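Local coordinates for suppressor protein MPT5 (Saccharomyces cerevisiae, PDB 5BZ1) that binds target mRNAs through a Pumilio-repeat domain, recognising short sequences in their 3'-UTRs, and regulates gene expression after transcription, for instance repressing HO, at residues A[221-226]-A[254-259]; A[235-240]-A[258-263]; A[181-186]-A[196-201]. One frame throughout, in Å; residues are numbered along the deposited sequence.

Contact 1 (A[221-226]-A[254-259]); sequences FLLDIK and SNVVEK. With nucleotides of chain B.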
loop_
_atom_site.group_PDB
_atom_site.type_symbol
_atom_site.label_atom_id
_atom_site.label_comp_id
_atom_site.label_asym_id
_atom_site.label_seq_id
_atom_site.Cartn_x
_atom_site.Cartn_y
_atom_site.Cartn_z
ATOM N N PHE A 221 -5.817 1.948 -5.730
ATOM C CA PHE A 221 -5.860 0.806 -4.821
ATOM C C PHE A 221 -7.224 0.698 -4.138
ATOM O O PHE A 221 -7.770 -0.398 -4.007
ATOM C CB PHE A 221 -4.746 0.883 -3.773
ATOM C CG PHE A 221 -4.515 -0.414 -3.045
ATOM C CD1 PHE A 221 -3.588 -1.331 -3.521
ATOM C CD2 PHE A 221 -5.239 -0.727 -1.903
ATOM C CE1 PHE A 221 -3.378 -2.538 -2.863
ATOM C CE2 PHE A 221 -5.036 -1.932 -1.238
ATOM C CZ PHE A 221 -4.103 -2.837 -1.722
ATOM N N LEU A 222 -7.769 1.834 -3.706
ATOM C CA LEU A 222 -9.110 1.869 -3.124
ATOM C C LEU A 222 -10.156 1.348 -4.106
ATOM O O LEU A 222 -11.084 0.640 -3.717
ATOM C CB LEU A 222 -9.484 3.288 -2.695
ATOM C CG LEU A 222 -8.865 3.865 -1.426
ATOM C CD1 LEU A 222 -9.609 5.124 -1.002
ATOM C CD2 LEU A 222 -8.875 2.833 -0.312
ATOM N N LEU A 223 -9.995 1.698 -5.378
ATOM C CA LEU A 223 -10.963 1.333 -6.408
ATOM C C LEU A 223 -11.004 -0.181 -6.663
ATOM O O LEU A 223 -11.936 -0.686 -7.292
ATOM C CB LEU A 223 -10.684 2.104 -7.704
ATOM C CG LEU A 223 -11.055 3.589 -7.698
ATOM C CD1 LEU A 223 -10.560 4.300 -8.957
ATOM C CD2 LEU A 223 -12.557 3.753 -7.562
ATOM N N ASP A 224 -9.998 -0.896 -6.164
ATOM C CA ASP A 224 -9.947 -2.351 -6.292
ATOM C C ASP A 224 -10.546 -3.067 -5.080
ATOM O O ASP A 224 -10.698 -4.291 -5.086
ATOM C CB ASP A 224 -8.507 -2.823 -6.524
ATOM C CG ASP A 224 -8.094 -2.748 -7.981
ATOM O OD1 ASP A 224 -8.972 -2.884 -8.857
ATOM O OD2 ASP A 224 -6.890 -2.562 -8.249
ATOM N N ILE A 225 -10.882 -2.307 -4.040
ATOM C CA ILE A 225 -11.520 -2.883 -2.860
ATOM C C ILE A 225 -13.044 -2.888 -3.022
ATOM O O ILE A 225 -13.701 -1.856 -2.863
ATOM C CB ILE A 225 -11.126 -2.135 -1.573
ATOM C CG1 ILE A 225 -9.605 -2.044 -1.461
ATOM C CG2 ILE A 225 -11.718 -2.827 -0.351
ATOM C CD1 ILE A 225 -9.122 -1.267 -0.253
ATOM N N LYS A 226 -13.591 -4.061 -3.333
ATOM C CA LYS A 226 -15.009 -4.215 -3.660
ATOM C C LYS A 226 -15.956 -3.793 -2.538
ATOM O O LYS A 226 -17.037 -3.264 -2.798
ATOM C CB LYS A 226 -15.295 -5.659 -4.076
ATOM C CG LYS A 226 -14.461 -6.136 -5.257
ATOM C CD LYS A 226 -14.694 -7.611 -5.553
ATOM C CE LYS A 226 -13.908 -8.054 -6.784
ATOM N NZ LYS A 226 -14.354 -9.387 -7.292
ATOM N N SER A 254 -4.949 10.874 -15.002
ATOM C CA SER A 254 -5.550 10.235 -16.178
ATOM C C SER A 254 -5.696 8.729 -15.978
ATOM O O SER A 254 -6.658 8.122 -16.454
ATOM C CB SER A 254 -4.743 10.518 -17.452
ATOM O OG SER A 254 -3.424 10.004 -17.368
ATOM N N ASN A 255 -4.743 8.135 -15.262
ATOM C CA ASN A 255 -4.791 6.709 -14.949
ATOM C C ASN A 255 -5.903 6.373 -13.962
ATOM O O ASN A 255 -6.493 5.293 -14.022
ATOM C CB ASN A 255 -3.449 6.240 -14.385
ATOM C CG ASN A 255 -2.310 6.452 -15.354
ATOM O OD1 ASN A 255 -2.120 5.670 -16.287
ATOM N ND2 ASN A 255 -1.541 7.517 -15.142
ATOM N N VAL A 256 -6.171 7.296 -13.044
ATOM C CA VAL A 256 -7.236 7.113 -12.066
ATOM C C VAL A 256 -8.595 7.161 -12.766
ATOM O O VAL A 256 -9.495 6.376 -12.455
ATOM C CB VAL A 256 -7.172 8.182 -10.963
ATOM C CG1 VAL A 256 -8.290 7.979 -9.950
ATOM C CG2 VAL A 256 -5.819 8.144 -10.267
ATOM N N VAL A 257 -8.733 8.084 -13.717
ATOM C CA VAL A 257 -9.957 8.208 -14.505
ATOM C C VAL A 257 -10.248 6.923 -15.283
ATOM O O VAL A 257 -11.375 6.425 -15.269
ATOM C CB VAL A 257 -9.886 9.396 -15.481
ATOM C CG1 VAL A 257 -11.127 9.448 -16.357
ATOM C CG2 VAL A 257 -9.734 10.695 -14.714
ATOM N N GLU A 258 -9.229 6.389 -15.954
ATOM C CA GLU A 258 -9.365 5.141 -16.703
ATOM C C GLU A 258 -9.789 3.979 -15.805
ATOM O O GLU A 258 -10.680 3.204 -16.155
ATOM C CB GLU A 258 -8.052 4.782 -17.396
ATOM C CG GLU A 258 -7.627 5.733 -18.501
ATOM C CD GLU A 258 -6.431 5.209 -19.274
ATOM O OE1 GLU A 258 -5.287 5.500 -18.867
ATOM O OE2 GLU A 258 -6.638 4.505 -20.285
ATOM N N LYS A 259 -9.137 3.849 -14.655
ATOM C CA LYS A 259 -9.467 2.769 -13.736
ATOM C C LYS A 259 -10.901 2.918 -13.234
ATOM O O LYS A 259 -11.612 1.929 -13.067
ATOM C CB LYS A 259 -8.497 2.732 -12.557
ATOM C CG LYS A 259 -8.725 1.537 -11.645
ATOM C CD LYS A 259 -7.547 1.297 -10.737
ATOM C CE LYS A 259 -7.650 -0.054 -10.045
ATOM N NZ LYS A 259 -7.379 -1.194 -10.964
ATOM P P G B 2 4.672 6.527 -24.600
ATOM O OP1 G B 2 6.100 6.555 -24.206
ATOM O OP2 G B 2 4.032 5.244 -24.988
ATOM O "O5'" G B 2 3.826 7.146 -23.407
ATOM C "C5'" G B 2 4.001 8.498 -23.013
ATOM C "C4'" G B 2 3.322 8.764 -21.700
ATOM O "O4'" G B 2 1.891 8.613 -21.853
ATOM C "C3'" G B 2 3.675 7.805 -20.578
ATOM O "O3'" G B 2 4.906 8.124 -19.956
ATOM C "C2'" G B 2 2.467 7.910 -19.655
ATOM O "O2'" G B 2 2.554 9.063 -18.828
ATOM C "C1'" G B 2 1.328 8.113 -20.660
ATOM N N9 G B 2 0.616 6.856 -20.962
ATOM C C8 G B 2 1.047 5.784 -21.710
ATOM N N7 G B 2 0.160 4.827 -21.769
ATOM C C5 G B 2 -0.915 5.283 -21.018
ATOM C C6 G B 2 -2.165 4.680 -20.720
ATOM O O6 G B 2 -2.597 3.579 -21.073
ATOM N N1 G B 2 -2.950 5.508 -19.926
ATOM C C2 G B 2 -2.576 6.751 -19.477
ATOM N N2 G B 2 -3.468 7.404 -18.719
ATOM N N3 G B 2 -1.416 7.322 -19.743
ATOM C C4 G B 2 -0.641 6.536 -20.512
ATOM P P U B 3 5.691 7.014 -19.093
ATOM O OP1 U B 3 6.953 7.636 -18.613
ATOM O OP2 U B 3 5.774 5.758 -19.885
ATOM O "O5'" U B 3 4.729 6.763 -17.846
ATOM C "C5'" U B 3 5.089 5.877 -16.799
ATOM C "C4'" U B 3 4.995 6.559 -15.459
ATOM O "O4'" U B 3 3.654 7.067 -15.240
ATOM C "C3'" U B 3 5.266 5.690 -14.243
ATOM O "O3'" U B 3 6.654 5.510 -14.025
ATOM C "C2'" U B 3 4.566 6.455 -13.125
ATOM O "O2'" U B 3 5.378 7.524 -12.661
ATOM C "C1'" U B 3 3.355 7.047 -13.861
ATOM N N1 U B 3 2.120 6.260 -13.647
ATOM C C2 U B 3 1.384 6.539 -12.504
ATOM O O2 U B 3 1.717 7.383 -11.689
ATOM N N3 U B 3 0.248 5.786 -12.342
ATOM C C4 U B 3 -0.219 4.805 -13.194
ATOM O O4 U B 3 -1.262 4.209 -12.908
ATOM C C5 U B 3 0.595 4.581 -14.356
ATOM C C6 U B 3 1.714 5.297 -14.547
#

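Contact 2 (A[235-240]-A[258-263]); sequences ELFNRL and EKFIKK. With nucleotides of chain B.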
loop_
_atom_site.group_PDB
_atom_site.type_symbol
_atom_site.label_atom_id
_atom_site.label_comp_id
_atom_site.label_asym_id
_atom_site.label_seq_id
_atom_site.Cartn_x
_atom_site.Cartn_y
_atom_site.Cartn_z
ATOM N N GLU A 235 -18.946 8.939 -4.060
ATOM C CA GLU A 235 -18.145 9.896 -3.302
ATOM C C GLU A 235 -17.057 10.509 -4.180
ATOM O O GLU A 235 -16.915 11.731 -4.241
ATOM C CB GLU A 235 -17.509 9.216 -2.090
ATOM C CG GLU A 235 -16.971 10.173 -1.045
ATOM C CD GLU A 235 -18.013 10.554 -0.017
ATOM O OE1 GLU A 235 -18.867 9.701 0.306
ATOM O OE2 GLU A 235 -17.977 11.704 0.469
ATOM N N LEU A 236 -16.296 9.652 -4.858
ATOM C CA LEU A 236 -15.271 10.111 -5.789
ATOM C C LEU A 236 -15.872 10.962 -6.899
ATOM O O LEU A 236 -15.367 12.041 -7.199
ATOM C CB LEU A 236 -14.511 8.937 -6.407
ATOM C CG LEU A 236 -13.473 8.215 -5.549
ATOM C CD1 LEU A 236 -12.727 7.186 -6.379
ATOM C CD2 LEU A 236 -12.500 9.200 -4.932
ATOM N N PHE A 237 -16.951 10.480 -7.508
ATOM C CA PHE A 237 -17.524 11.189 -8.641
ATOM C C PHE A 237 -18.100 12.544 -8.244
ATOM O O PHE A 237 -17.994 13.504 -9.003
ATOM C CB PHE A 237 -18.574 10.346 -9.364
ATOM C CG PHE A 237 -18.950 10.895 -10.709
ATOM C CD1 PHE A 237 -18.038 10.869 -11.760
ATOM C CD2 PHE A 237 -20.200 11.452 -10.925
ATOM C CE1 PHE A 237 -18.370 11.382 -13.003
ATOM C CE2 PHE A 237 -20.540 11.968 -12.166
ATOM C CZ PHE A 237 -19.623 11.931 -13.206
ATOM N N ASN A 238 -18.703 12.625 -7.062
ATOM C CA ASN A 238 -19.230 13.898 -6.574
ATOM C C ASN A 238 -18.128 14.941 -6.393
ATOM O O ASN A 238 -18.315 16.116 -6.709
ATOM C CB ASN A 238 -19.995 13.703 -5.263
ATOM C CG ASN A 238 -21.286 12.926 -5.449
ATOM O OD1 ASN A 238 -21.789 12.795 -6.564
ATOM N ND2 ASN A 238 -21.832 12.410 -4.351
ATOM N N ARG A 239 -16.978 14.499 -5.893
ATOM C CA ARG A 239 -15.859 15.394 -5.615
ATOM C C ARG A 239 -15.095 15.800 -6.875
ATOM O O ARG A 239 -14.416 16.828 -6.890
ATOM C CB ARG A 239 -14.893 14.744 -4.615
ATOM C CG ARG A 239 -14.753 15.501 -3.300
ATOM C CD ARG A 239 -13.513 15.076 -2.524
ATOM N NE ARG A 239 -13.183 16.021 -1.458
ATOM C CZ ARG A 239 -12.599 17.199 -1.662
ATOM N NH1 ARG A 239 -12.288 17.585 -2.892
ATOM N NH2 ARG A 239 -12.330 17.998 -0.638
ATOM N N LEU A 240 -15.219 15.001 -7.933
ATOM C CA LEU A 240 -14.371 15.152 -9.114
ATOM C C LEU A 240 -15.086 15.481 -10.423
ATOM O O LEU A 240 -14.445 15.961 -11.357
ATOM C CB LEU A 240 -13.564 13.879 -9.331
ATOM C CG LEU A 240 -12.694 13.468 -8.156
ATOM C CD1 LEU A 240 -12.133 12.086 -8.410
ATOM C CD2 LEU A 240 -11.592 14.492 -7.940
ATOM N N GLU A 258 -9.229 6.389 -15.954
ATOM C CA GLU A 258 -9.365 5.141 -16.703
ATOM C C GLU A 258 -9.789 3.979 -15.805
ATOM O O GLU A 258 -10.680 3.204 -16.155
ATOM C CB GLU A 258 -8.052 4.782 -17.396
ATOM C CG GLU A 258 -7.627 5.733 -18.501
ATOM C CD GLU A 258 -6.431 5.209 -19.274
ATOM O OE1 GLU A 258 -5.287 5.500 -18.867
ATOM O OE2 GLU A 258 -6.638 4.505 -20.285
ATOM N N LYS A 259 -9.137 3.849 -14.655
ATOM C CA LYS A 259 -9.467 2.769 -13.736
ATOM C C LYS A 259 -10.901 2.918 -13.234
ATOM O O LYS A 259 -11.612 1.929 -13.067
ATOM C CB LYS A 259 -8.497 2.732 -12.557
ATOM C CG LYS A 259 -8.725 1.537 -11.645
ATOM C CD LYS A 259 -7.547 1.297 -10.737
ATOM C CE LYS A 259 -7.650 -0.054 -10.045
ATOM N NZ LYS A 259 -7.379 -1.194 -10.964
ATOM N N PHE A 260 -11.319 4.160 -13.011
ATOM C CA PHE A 260 -12.672 4.452 -12.555
ATOM C C PHE A 260 -13.691 4.021 -13.611
ATOM O O PHE A 260 -14.691 3.369 -13.300
ATOM C CB PHE A 260 -12.806 5.945 -12.246
ATOM C CG PHE A 260 -14.138 6.334 -11.661
ATOM C CD1 PHE A 260 -14.437 6.050 -10.336
ATOM C CD2 PHE A 260 -15.083 6.999 -12.432
ATOM C CE1 PHE A 260 -15.661 6.409 -9.791
ATOM C CE2 PHE A 260 -16.309 7.364 -11.893
ATOM C CZ PHE A 260 -16.598 7.066 -10.573
ATOM N N ILE A 261 -13.423 4.384 -14.862
ATOM C CA ILE A 261 -14.305 4.043 -15.974
ATOM C C ILE A 261 -14.403 2.529 -16.181
ATOM O O ILE A 261 -15.505 1.990 -16.320
ATOM C CB ILE A 261 -13.861 4.744 -17.272
ATOM C CG1 ILE A 261 -14.109 6.250 -17.163
ATOM C CG2 ILE A 261 -14.602 4.179 -18.481
ATOM C CD1 ILE A 261 -13.531 7.062 -18.312
ATOM N N LYS A 262 -13.257 1.851 -16.205
ATOM C CA LYS A 262 -13.231 0.394 -16.325
ATOM C C LYS A 262 -14.003 -0.274 -15.187
ATOM O O LYS A 262 -14.660 -1.294 -15.388
ATOM C CB LYS A 262 -11.791 -0.127 -16.356
ATOM C CG LYS A 262 -11.028 0.184 -17.643
ATOM C CD LYS A 262 -9.661 -0.496 -17.644
ATOM C CE LYS A 262 -8.546 0.499 -17.932
ATOM N NZ LYS A 262 -7.197 -0.135 -17.867
ATOM N N LYS A 263 -13.921 0.307 -13.994
ATOM C CA LYS A 263 -14.631 -0.225 -12.838
ATOM C C LYS A 263 -16.145 -0.125 -13.031
ATOM O O LYS A 263 -16.887 -1.051 -12.696
ATOM C CB LYS A 263 -14.214 0.511 -11.565
ATOM C CG LYS A 263 -14.821 -0.079 -10.307
ATOM C CD LYS A 263 -14.363 0.647 -9.057
ATOM C CE LYS A 263 -14.991 0.023 -7.823
ATOM N NZ LYS A 263 -14.625 -1.414 -7.672
ATOM P P G B 2 4.672 6.527 -24.600
ATOM O OP1 G B 2 6.100 6.555 -24.206
ATOM O OP2 G B 2 4.032 5.244 -24.988
ATOM O "O5'" G B 2 3.826 7.146 -23.407
ATOM C "C5'" G B 2 4.001 8.498 -23.013
ATOM C "C4'" G B 2 3.322 8.764 -21.700
ATOM O "O4'" G B 2 1.891 8.613 -21.853
ATOM C "C3'" G B 2 3.675 7.805 -20.578
ATOM O "O3'" G B 2 4.906 8.124 -19.956
ATOM C "C2'" G B 2 2.467 7.910 -19.655
ATOM O "O2'" G B 2 2.554 9.063 -18.828
ATOM C "C1'" G B 2 1.328 8.113 -20.660
ATOM N N9 G B 2 0.616 6.856 -20.962
ATOM C C8 G B 2 1.047 5.784 -21.710
ATOM N N7 G B 2 0.160 4.827 -21.769
ATOM C C5 G B 2 -0.915 5.283 -21.018
ATOM C C6 G B 2 -2.165 4.680 -20.720
ATOM O O6 G B 2 -2.597 3.579 -21.073
ATOM N N1 G B 2 -2.950 5.508 -19.926
ATOM C C2 G B 2 -2.576 6.751 -19.477
ATOM N N2 G B 2 -3.468 7.404 -18.719
ATOM N N3 G B 2 -1.416 7.322 -19.743
ATOM C C4 G B 2 -0.641 6.536 -20.512
#

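Contact 3 (A[181-186]-A[196-201]); sequences CVLQKL and FKISVK. With nucleotides of chain B.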
loop_
_atom_site.group_PDB
_atom_site.type_symbol
_atom_site.label_atom_id
_atom_site.label_comp_id
_atom_site.label_asym_id
_atom_site.label_seq_id
_atom_site.Cartn_x
_atom_site.Cartn_y
_atom_site.Cartn_z
ATOM N N CYS A 181 3.783 2.755 -0.572
ATOM C CA CYS A 181 3.892 1.296 -0.583
ATOM C C CYS A 181 3.441 0.691 0.747
ATOM O O CYS A 181 2.723 -0.309 0.772
ATOM C CB CYS A 181 5.325 0.868 -0.900
ATOM S SG CYS A 181 5.866 1.307 -2.570
ATOM N N VAL A 182 3.859 1.307 1.849
ATOM C CA VAL A 182 3.461 0.865 3.182
ATOM C C VAL A 182 1.940 0.902 3.336
ATOM O O VAL A 182 1.330 -0.049 3.837
ATOM C CB VAL A 182 4.099 1.745 4.276
ATOM C CG1 VAL A 182 3.620 1.329 5.658
ATOM C CG2 VAL A 182 5.620 1.678 4.197
ATOM N N LEU A 183 1.336 2.002 2.892
ATOM C CA LEU A 183 -0.107 2.202 3.005
ATOM C C LEU A 183 -0.891 1.130 2.248
ATOM O O LEU A 183 -1.928 0.666 2.719
ATOM C CB LEU A 183 -0.497 3.597 2.507
ATOM C CG LEU A 183 -1.959 4.011 2.690
ATOM C CD1 LEU A 183 -2.374 3.875 4.145
ATOM C CD2 LEU A 183 -2.179 5.436 2.210
ATOM N N GLN A 184 -0.388 0.741 1.078
ATOM C CA GLN A 184 -1.017 -0.316 0.288
ATOM C C GLN A 184 -0.928 -1.671 0.991
ATOM O O GLN A 184 -1.878 -2.455 0.955
ATOM C CB GLN A 184 -0.382 -0.400 -1.104
ATOM C CG GLN A 184 -0.689 0.798 -2.000
ATOM C CD GLN A 184 0.014 0.728 -3.343
ATOM O OE1 GLN A 184 -0.191 -0.208 -4.116
ATOM N NE2 GLN A 184 0.845 1.723 -3.625
ATOM N N LYS A 185 0.214 -1.944 1.620
ATOM C CA LYS A 185 0.385 -3.171 2.396
ATOM C C LYS A 185 -0.636 -3.210 3.527
ATOM O O LYS A 185 -1.319 -4.214 3.728
ATOM C CB LYS A 185 1.795 -3.257 2.985
ATOM C CG LYS A 185 2.918 -3.225 1.958
ATOM C CD LYS A 185 2.816 -4.375 0.977
ATOM C CE LYS A 185 3.891 -4.277 -0.103
ATOM N NZ LYS A 185 5.282 -4.352 0.433
ATOM N N LEU A 186 -0.731 -2.102 4.256
ATOM C CA LEU A 186 -1.679 -1.968 5.354
ATOM C C LEU A 186 -3.117 -2.210 4.899
ATOM O O LEU A 186 -3.851 -2.981 5.523
ATOM C CB LEU A 186 -1.563 -0.577 5.974
ATOM C CG LEU A 186 -2.515 -0.280 7.131
ATOM C CD1 LEU A 186 -2.135 -1.089 8.366
ATOM C CD2 LEU A 186 -2.532 1.198 7.446
ATOM N N PHE A 196 -12.141 2.159 6.278
ATOM C CA PHE A 196 -13.089 3.274 6.275
ATOM C C PHE A 196 -12.480 4.555 6.830
ATOM O O PHE A 196 -12.573 5.611 6.203
ATOM C CB PHE A 196 -14.333 2.923 7.094
ATOM C CG PHE A 196 -15.301 2.024 6.383
ATOM C CD1 PHE A 196 -15.169 1.770 5.026
ATOM C CD2 PHE A 196 -16.355 1.439 7.073
ATOM C CE1 PHE A 196 -16.064 0.943 4.369
ATOM C CE2 PHE A 196 -17.253 0.611 6.421
ATOM C CZ PHE A 196 -17.105 0.364 5.067
ATOM N N LYS A 197 -11.866 4.457 8.009
ATOM C CA LYS A 197 -11.263 5.615 8.666
ATOM C C LYS A 197 -10.199 6.271 7.791
ATOM O O LYS A 197 -10.095 7.497 7.734
ATOM C CB LYS A 197 -10.676 5.219 10.027
ATOM C CG LYS A 197 -11.725 5.074 11.127
ATOM C CD LYS A 197 -11.221 4.228 12.289
ATOM C CE LYS A 197 -9.990 4.830 12.947
ATOM N NZ LYS A 197 -10.277 6.130 13.610
ATOM N N ILE A 198 -9.420 5.446 7.099
ATOM C CA ILE A 198 -8.373 5.937 6.208
ATOM C C ILE A 198 -8.972 6.542 4.939
ATOM O O ILE A 198 -8.505 7.573 4.450
ATOM C CB ILE A 198 -7.379 4.813 5.852
ATOM C CG1 ILE A 198 -6.724 4.271 7.126
ATOM C CG2 ILE A 198 -6.320 5.305 4.881
ATOM C CD1 ILE A 198 -5.737 3.140 6.887
ATOM N N SER A 199 -10.015 5.902 4.417
ATOM C CA SER A 199 -10.688 6.374 3.211
ATOM C C SER A 199 -11.346 7.740 3.399
ATOM O O SER A 199 -11.343 8.564 2.481
ATOM C CB SER A 199 -11.725 5.354 2.755
ATOM O OG SER A 199 -12.603 5.917 1.801
ATOM N N VAL A 200 -11.915 7.971 4.581
ATOM C CA VAL A 200 -12.481 9.274 4.915
ATOM C C VAL A 200 -11.426 10.363 4.733
ATOM O O VAL A 200 -11.687 11.402 4.129
ATOM C CB VAL A 200 -13.031 9.302 6.355
ATOM C CG1 VAL A 200 -13.301 10.730 6.804
ATOM C CG2 VAL A 200 -14.300 8.466 6.462
ATOM N N LYS A 201 -10.224 10.105 5.236
ATOM C CA LYS A 201 -9.130 11.057 5.116
ATOM C C LYS A 201 -8.632 11.180 3.669
ATOM O O LYS A 201 -8.303 12.277 3.206
ATOM C CB LYS A 201 -7.990 10.670 6.060
ATOM C CG LYS A 201 -7.555 11.796 6.990
ATOM C CD LYS A 201 -8.701 12.298 7.862
ATOM C CE LYS A 201 -8.315 13.581 8.590
ATOM N NZ LYS A 201 -9.393 14.053 9.501
ATOM P P A B 4 7.222 4.131 -13.428
ATOM O OP1 A B 4 8.653 4.082 -13.805
ATOM O OP2 A B 4 6.315 3.009 -13.788
ATOM O "O5'" A B 4 7.112 4.336 -11.855
ATOM C "C5'" A B 4 7.709 5.456 -11.217
ATOM C "C4'" A B 4 7.728 5.275 -9.722
ATOM O "O4'" A B 4 6.368 5.247 -9.222
ATOM C "C3'" A B 4 8.330 3.972 -9.226
ATOM O "O3'" A B 4 9.746 4.004 -9.186
ATOM C "C2'" A B 4 7.680 3.803 -7.857
ATOM O "O2'" A B 4 8.345 4.590 -6.877
ATOM C "C1'" A B 4 6.286 4.395 -8.100
ATOM N N9 A B 4 5.263 3.362 -8.360
ATOM C C8 A B 4 5.009 2.692 -9.536
ATOM N N7 A B 4 4.027 1.826 -9.443
ATOM C C5 A B 4 3.597 1.926 -8.123
ATOM C C6 A B 4 2.583 1.268 -7.395
ATOM N N6 A B 4 1.776 0.334 -7.905
ATOM N N1 A B 4 2.429 1.610 -6.097
ATOM C C2 A B 4 3.233 2.546 -5.571
ATOM N N3 A B 4 4.216 3.233 -6.152
ATOM C C4 A B 4 4.354 2.871 -7.444
ATOM P P U B 5 10.600 2.653 -9.366
ATOM O OP1 U B 5 12.026 3.045 -9.438
ATOM O OP2 U B 5 10.002 1.830 -10.450
ATOM O "O5'" U B 5 10.375 1.874 -7.997
ATOM C "C5'" U B 5 11.052 2.272 -6.808
ATOM C "C4'" U B 5 11.168 1.135 -5.822
ATOM O "O4'" U B 5 9.853 0.831 -5.272
ATOM C "C3'" U B 5 11.699 -0.179 -6.397
ATOM O "O3'" U B 5 12.436 -0.857 -5.383
ATOM C "C2'" U B 5 10.416 -0.956 -6.672
ATOM O "O2'" U B 5 10.572 -2.357 -6.763
ATOM C "C1'" U B 5 9.570 -0.543 -5.472
ATOM N N1 U B 5 8.122 -0.726 -5.654
ATOM C C2 U B 5 7.429 -1.320 -4.610
ATOM O O2 U B 5 7.972 -1.665 -3.570
ATOM N N3 U B 5 6.077 -1.486 -4.819
ATOM C C4 U B 5 5.372 -1.129 -5.952
ATOM O O4 U B 5 4.157 -1.340 -6.001
ATOM C C5 U B 5 6.167 -0.530 -6.985
ATOM C C6 U B 5 7.483 -0.352 -6.813
#

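Contact 1 (A[221-226]-A[254-259])
Asp-224 and Lys-259 form a salt bridge between two neighbouring Pumilio repeats, the sixth contributing 221-226 and the seventh 254-259. Lys-259 NZ sits 3.1 Å from both Asp-224 OD1 and Asp-224 OD2, so the ammonium straddles the carboxylate, although each of the two hydrogen bonds is weak. The lysine chain runs extended from the helix until its last torsion (chi4 73°) turns NZ to the oxygen end of the carboxylate, tilted out of its plane, and the two side chains cross at about a right angle.

The same helix 253-273 turns another face to the RNA, in the manner by which PUF repeats read a guanine. Glu-258 OE1 alone accepts both base N-H groups, lying 2.6 Å from N1 and 2.6 Å from N2 of G2 of chain B. A second, straighter bond holds the amino group, with N2 of G2 of chain B 2.9 Å from Ser-254 OG at an N-H...O angle of 160°. The other glutamate oxygen, OE2, is bonded to Thr-324 OG1, helping to fix the carboxylate. Asn-255 reaches both nucleotides, its CG 3.4 Å from C4 of U3 of chain B and its OD1 near the amino group of G2 of chain B.

Nearer the root of the lysine chain the packing is apolar: Leu-223 is buried against the lysine chain and Val-256, its CD1 lying 4.3 Å from Lys-259 CG and 4.4 Å from Val-256 CG1.

Contact 2 (A[235-240]-A[258-263])
One residue, Phe-260 of helix 253-273, makes every contact here: its side chain meets Leu-236 and Phe-237 of helix 229-240, without a hydrogen bond between the two segments. The phenylalanine side chains cross at about a right angle. Phe-260 CE2 lies 3.9 Å from Phe-237 CD1, while Phe-260 CZ comes within 4.0 Å of Phe-237 CB. The other meta carbon, Phe-260 CE1, rests 4.4 Å from Leu-236 CB.

With chi1 at -175°, Phe-260 stretches away from its own backbone N and bridges a backbone separation of 9.2 Å, measured between its CA and the CA of Phe-237. Ile-297 of helix 288-307 touches both phenylalanines, and Leu-223 touches both Leu-236 and Phe-260, so this small interface belongs to a wider apolar core. A polar group of the segment 258-263 finds its partner elsewhere: Lys-263 NZ forms a salt bridge with Asp-229.

Packing of the RNA-reading helix of one repeat against the last helix of the repeat before it is characteristic of the stacked, all-helical PUF fold.

Contact 3 (A[181-186]-A[196-201])
Ile-198 leaves helix 192-204 with its CB directed at helix 179-189, and its two branches then divide the work against Leu-183 and Leu-186. The CB itself stays back, and the methyl CG2 is the first atom to touch, 4.3 Å from Leu-183 CD1. The other branch goes farther. CG1 stands opposite the carbonyl carbon (chi1 -60°) and serves as a spacer, while a fully extended second torsion (chi2 179°) pushes CD1 outward between the two leucines. There Ile-198 CD1 lies 3.8 Å from Leu-186 CD2, the closest approach of the contact, and 4.4 Å from Leu-183 CD1.

The two helices belong to the fifth Pumilio repeat, 196-201 running just into the sixth. This is the inside of a PUF repeat, where the helix that bears the base-reading residues is backed by the next helix in the chain. Ile-164 of helix 158-165 touches both leucines, and Ile-218 of helix 215-223 adds to the cover of Leu-183.

Away from this buried side, helix 179-189 meets the RNA. Gln-184 extends to the adenine of A4 of chain B, where its NE2 gives a nearly straight hydrogen bond to N1, 2.9 Å long with an N-H...N angle of 174°. The same NE2 is also bonded to Cys-180 O, which limits how the amide can turn. A leucine here would probably leave N1 of the adenine without its donor and Cys-180 O without its side-chain partner. One turn earlier, Cys-181 SG comes within 3.6 Å of N3 of U5 of chain B.

Contacts 1 and 2 share helix 253-273 and lie close, their centres about 7 Å apart. Leu-223 joins them: its O accepts a bond from Lys-263 NZ at 2.8 Å, and its CD2 lies 3.6 Å from Leu-236 CD1. Contact 3 comes earlier in the chain, about 14 Å from contact 1 between centres, and Phe-221 CZ bridges to it by resting 3.5 Å from Gln-184 O. Contacts 2 and 3 do not touch; their centres are about 18 Å apart. Residues 181-186 meet A4 and U5 of chain B whereas 254-259 meet G2 and U3 of chain B, so protein and RNA run in opposite directions, as in other PUF complexes.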